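PDB 2O5A: ribosomal silencing factor RsfS from Bacillus halodurans, which probably silences ribosomes by binding protein uL14 of the large subunit, blocking association of the 30S and 50S subunits and so repressing translation. Local coordinates for residues I80-D84 / V85-V89; H88-H91 / K92-A96. All coordinates share one frame; numbering follows the deposited sequence.

Contact 1 of 2, residues I80-D84 / V85-V89; sequences IDLGD and VVVHV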
loop_
_atom_site.group_PDB
_atom_site.type_symbol
_atom_site.label_atom_id
_atom_site.label_comp_id
_atom_site.label_asym_id
_atom_site.label_seq_id
_atom_site.Cartn_x
_atom_site.Cartn_y
_atom_site.Cartn_z
ATOM N N ILE A 80 -11.366 1.303 5.721
ATOM C CA ILE A 80 -12.259 2.176 6.468
ATOM C C ILE A 80 -11.452 3.352 6.992
ATOM O O ILE A 80 -10.673 3.207 7.935
ATOM C CB ILE A 80 -12.889 1.438 7.666
ATOM C CG1 ILE A 80 -13.571 0.158 7.188
ATOM C CG2 ILE A 80 -13.904 2.338 8.358
ATOM C CD1 ILE A 80 -12.612 -0.927 6.756
ATOM N N ASP A 81 -11.632 4.513 6.376
ATOM C CA ASP A 81 -10.911 5.711 6.782
ATOM C C ASP A 81 -11.660 6.427 7.903
ATOM O O ASP A 81 -12.727 7.000 7.681
ATOM C CB ASP A 81 -10.751 6.658 5.594
ATOM C CG ASP A 81 -9.633 7.662 5.793
ATOM O OD1 ASP A 81 -9.320 7.980 6.961
ATOM O OD2 ASP A 81 -9.075 8.141 4.783
ATOM N N LEU A 82 -11.095 6.395 9.107
ATOM C CA LEU A 82 -11.713 7.043 10.256
ATOM C C LEU A 82 -10.999 8.346 10.604
ATOM O O LEU A 82 -11.251 8.941 11.653
ATOM C CB LEU A 82 -11.691 6.109 11.469
ATOM C CG LEU A 82 -12.398 4.758 11.317
ATOM C CD1 LEU A 82 -12.175 3.929 12.574
ATOM C CD2 LEU A 82 -13.884 4.968 11.071
ATOM N N GLY A 83 -10.112 8.785 9.717
ATOM C CA GLY A 83 -9.377 10.013 9.952
ATOM C C GLY A 83 -7.970 9.763 10.456
ATOM O O GLY A 83 -7.095 9.336 9.700
ATOM N N ASP A 84 -7.748 10.030 11.737
ATOM C CA ASP A 84 -6.439 9.828 12.343
ATOM C C ASP A 84 -6.043 8.359 12.285
ATOM O O ASP A 84 -4.863 8.017 12.373
ATOM C CB ASP A 84 -6.461 10.296 13.792
ATOM C CG ASP A 84 -6.729 11.784 13.921
ATOM O OD1 ASP A 84 -5.971 12.579 13.329
ATOM O OD2 ASP A 84 -7.697 12.157 14.619
ATOM N N VAL A 85 -7.041 7.493 12.145
ATOM C CA VAL A 85 -6.813 6.056 12.058
ATOM C C VAL A 85 -7.466 5.504 10.799
ATOM O O VAL A 85 -8.587 5.876 10.450
ATOM C CB VAL A 85 -7.391 5.304 13.285
ATOM C CG1 VAL A 85 -7.494 3.811 12.983
ATOM C CG2 VAL A 85 -6.502 5.526 14.497
ATOM N N VAL A 86 -6.748 4.622 10.116
ATOM C CA VAL A 86 -7.249 3.995 8.901
ATOM C C VAL A 86 -7.152 2.492 9.089
ATOM O O VAL A 86 -6.065 1.955 9.301
ATOM C CB VAL A 86 -6.415 4.407 7.674
ATOM C CG1 VAL A 86 -6.863 3.619 6.453
ATOM C CG2 VAL A 86 -6.564 5.895 7.426
ATOM N N VAL A 87 -8.291 1.814 9.017
ATOM C CA VAL A 87 -8.320 0.371 9.200
ATOM C C VAL A 87 -8.334 -0.389 7.880
ATOM O O VAL A 87 -9.033 -0.014 6.937
ATOM C CB VAL A 87 -9.556 -0.060 10.020
ATOM C CG1 VAL A 87 -9.468 -1.542 10.362
ATOM C CG2 VAL A 87 -9.657 0.778 11.283
ATOM N N HIS A 88 -7.551 -1.462 7.829
ATOM C CA HIS A 88 -7.468 -2.312 6.647
ATOM C C HIS A 88 -7.890 -3.726 7.021
ATOM O O HIS A 88 -7.186 -4.419 7.755
ATOM C CB HIS A 88 -6.041 -2.345 6.096
ATOM C CG HIS A 88 -5.606 -1.059 5.461
ATOM N ND1 HIS A 88 -5.251 0.049 6.196
ATOM C CD2 HIS A 88 -5.463 -0.713 4.162
ATOM C CE1 HIS A 88 -4.907 1.028 5.376
ATOM N NE2 HIS A 88 -5.029 0.590 4.133
ATOM N N VAL A 89 -9.043 -4.149 6.518
ATOM C CA VAL A 89 -9.551 -5.484 6.802
ATOM C C VAL A 89 -9.390 -6.362 5.568
ATOM O O VAL A 89 -10.144 -6.236 4.603
ATOM C CB VAL A 89 -11.046 -5.441 7.199
ATOM C CG1 VAL A 89 -11.535 -6.840 7.542
ATOM C CG2 VAL A 89 -11.242 -4.508 8.385
#
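Ile80 and Val87 face each other as an antiparallel hydrogen-bonded pair, where strands 77-81 and 85-91 pair in a beta hairpin joined by residues 82-84. Ile80 N donates to Val87 O at 2.9 Å, almost straight and in the carbonyl plane; Val87 N returns a bond to Ile80 O, its donor tilted from the plane of the Ile80 carbonyl. From the Ile80 CB, 4.3 Å from the Val87 CB, the side chain runs through CG1, next to the backbone N (chi1 -54°), and ends with CD1 resting 3.7 Å from Val87 O and 4.2 Å from Val89 CG2. Next in register, Asp81 and Val86 form a non-hydrogen-bonded pair, with Asp81 OD1 3.5 Å from Val86 CG2. The same OD1 accepts from Gly83 N at 3.0 Å, making an Asx turn at the start of the connection. Leu82 N then bonds to Val85 O, closing the hairpin. Gly83 has a positive phi of 101° at which a side chain would crowd the preceding carbonyl oxygen. The Asp84 side chain lies about 3 Å from a bound manganese ion. Asp81 OD2 pairs with Arg68, while Leu82 and Val87 both pack on Leu55 of helix 45-61, and Val85 reaches Leu6 of helix 4-16. On its other side, strand 85-91 runs parallel to strand 36-42.

Contact 2 of 2, residues H88-H91 / K92-A96; sequences HVFH and KDERA
At the end of strand 85-91 the backbone folds through a type I beta turn from His91 to Glu94, closed by a bond from Glu94 N to His91 O whose donor stands above the carbonyl plane. The His91 ring also takes part: its CG is anti to the backbone N (chi1 178°), which lays the ring beside the carbonyl carbon, and chi2 of -68° puts ND1 toward Asp93 N, from which it accepts at 2.9 Å, in the ring plane at its edge, although the position of that nitrogen is less certain. The Asp93 side chain lies alongside the imidazole, pointing the same way, its carboxylate turned 32° from the ring and OD2 3.2 Å from His91 CE1. That carboxylate also forms a salt bridge with Lys92 NZ, its two hydrogen bonds weak. A leucine in place of His91 would probably leave Asp93 N without its ring acceptor and its carboxylate without the flat ring alongside. Before the turn, Phe90 presents an edge to Glu94, whose CG lies in the ring plane 3.8 Å from Phe90 CD2; farther round, Phe90 CE2 comes within 4.3 Å of Ala96 CB, though residues 94-96 are poorly ordered. Phe90 also stacks on Trp77 of strand 77-81 and touches Ile39 of strand 36-42. His91 packs on Glu45 and Val48 of helix 45-61, while Arg95 forms a salt bridge with Glu94 of the second subunit.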
loop_
_atom_site.group_PDB
_atom_site.type_symbol
_atom_site.label_atom_id
_atom_site.label_comp_id
_atom_site.label_asym_id
_atom_site.label_seq_id
_atom_site.Cartn_x
_atom_site.Cartn_y
_atom_site.Cartn_z
ATOM N N HIS A 88 -7.551 -1.462 7.829
ATOM C CA HIS A 88 -7.468 -2.312 6.647
ATOM C C HIS A 88 -7.890 -3.726 7.021
ATOM O O HIS A 88 -7.186 -4.419 7.755
ATOM C CB HIS A 88 -6.041 -2.345 6.096
ATOM C CG HIS A 88 -5.606 -1.059 5.461
ATOM N ND1 HIS A 88 -5.251 0.049 6.196
ATOM C CD2 HIS A 88 -5.463 -0.713 4.162
ATOM C CE1 HIS A 88 -4.907 1.028 5.376
ATOM N NE2 HIS A 88 -5.029 0.590 4.133
ATOM N N VAL A 89 -9.043 -4.149 6.518
ATOM C CA VAL A 89 -9.551 -5.484 6.802
ATOM C C VAL A 89 -9.390 -6.362 5.568
ATOM O O VAL A 89 -10.144 -6.236 4.603
ATOM C CB VAL A 89 -11.046 -5.441 7.199
ATOM C CG1 VAL A 89 -11.535 -6.840 7.542
ATOM C CG2 VAL A 89 -11.242 -4.508 8.385
ATOM N N PHE A 90 -8.399 -7.247 5.600
ATOM C CA PHE A 90 -8.138 -8.138 4.480
ATOM C C PHE A 90 -8.792 -9.501 4.632
ATOM O O PHE A 90 -9.188 -9.904 5.725
ATOM C CB PHE A 90 -6.636 -8.377 4.303
ATOM C CG PHE A 90 -5.857 -7.160 3.912
ATOM C CD1 PHE A 90 -5.513 -6.203 4.861
ATOM C CD2 PHE A 90 -5.440 -6.984 2.599
ATOM C CE1 PHE A 90 -4.761 -5.090 4.506
ATOM C CE2 PHE A 90 -4.689 -5.873 2.232
ATOM C CZ PHE A 90 -4.347 -4.925 3.188
ATOM N N HIS A 91 -8.897 -10.200 3.510
ATOM C CA HIS A 91 -9.437 -11.550 3.482
ATOM C C HIS A 91 -8.162 -12.379 3.581
ATOM O O HIS A 91 -7.192 -12.104 2.875
ATOM C CB HIS A 91 -10.156 -11.811 2.156
ATOM C CG HIS A 91 -10.700 -13.200 2.025
ATOM N ND1 HIS A 91 -9.891 -14.311 1.918
ATOM C CD2 HIS A 91 -11.974 -13.659 1.979
ATOM C CE1 HIS A 91 -10.642 -15.392 1.811
ATOM N NE2 HIS A 91 -11.907 -15.025 1.847
ATOM N N LYS A 92 -8.153 -13.374 4.458
ATOM C CA LYS A 92 -6.964 -14.198 4.652
ATOM C C LYS A 92 -6.271 -14.616 3.353
ATOM O O LYS A 92 -5.072 -14.890 3.350
ATOM C CB LYS A 92 -7.313 -15.442 5.479
ATOM C CG LYS A 92 -7.538 -16.704 4.666
ATOM C CD LYS A 92 -7.841 -17.885 5.570
ATOM C CE LYS A 92 -7.520 -19.199 4.880
ATOM N NZ LYS A 92 -8.292 -19.373 3.621
ATOM N N ASP A 93 -7.019 -14.656 2.253
ATOM C CA ASP A 93 -6.451 -15.048 0.964
ATOM C C ASP A 93 -6.013 -13.890 0.072
ATOM O O ASP A 93 -5.555 -14.112 -1.049
ATOM C CB ASP A 93 -7.442 -15.924 0.188
ATOM C CG ASP A 93 -7.628 -17.294 0.809
ATOM O OD1 ASP A 93 -6.623 -17.885 1.257
ATOM O OD2 ASP A 93 -8.776 -17.786 0.838
ATOM N N GLU A 94 -6.149 -12.659 0.557
ATOM C CA GLU A 94 -5.752 -11.494 -0.230
ATOM C C GLU A 94 -4.230 -11.411 -0.323
ATOM O O GLU A 94 -3.537 -11.459 0.692
ATOM C CB GLU A 94 -6.307 -10.212 0.400
ATOM C CG GLU A 94 -6.221 -8.985 -0.503
ATOM C CD GLU A 94 -6.936 -9.184 -1.828
ATOM O OE1 GLU A 94 -6.956 -8.242 -2.647
ATOM O OE2 GLU A 94 -7.478 -10.285 -2.048
ATOM N N ARG A 95 -3.715 -11.286 -1.544
ATOM C CA ARG A 95 -2.272 -11.216 -1.765
ATOM C C ARG A 95 -1.604 -9.933 -1.278
ATOM O O ARG A 95 -0.517 -9.979 -0.704
ATOM C CB ARG A 95 -1.947 -11.424 -3.248
ATOM C CG ARG A 95 -2.240 -12.828 -3.755
ATOM C CD ARG A 95 -1.494 -13.118 -5.050
ATOM N NE ARG A 95 -2.007 -12.349 -6.179
ATOM C CZ ARG A 95 -1.496 -12.395 -7.405
ATOM N NH1 ARG A 95 -0.454 -13.173 -7.664
ATOM N NH2 ARG A 95 -2.031 -11.670 -8.377
ATOM N N ALA A 96 -2.243 -8.790 -1.511
ATOM C CA ALA A 96 -1.680 -7.515 -1.079
ATOM C C ALA A 96 -1.509 -7.517 0.436
ATOM O O ALA A 96 -0.817 -6.669 0.998
ATOM C CB ALA A 96 -2.589 -6.368 -1.501
#

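How the contacts relate
Both contacts are built on strand 85-91, an inner strand of the mixed sheet between strands 36-42 and 77-81. Contact 1 comes first along the chain, at the hairpin by which the strand begins; contact 2 follows at its far end, where the chain leaves the sheet. Their centres are about 15 Å apart, and they share His88 and Val89. The centre of contact 1 lies about 6 Å from the centre of the chain, that of contact 2 about 11 Å. Helix 45-61 packs against residues of both. Most of the 80-89 hairpin is thus buried in the subunit, its turn partly exposed, whereas the 92-96 loop carries the chain to the interface with the second copy.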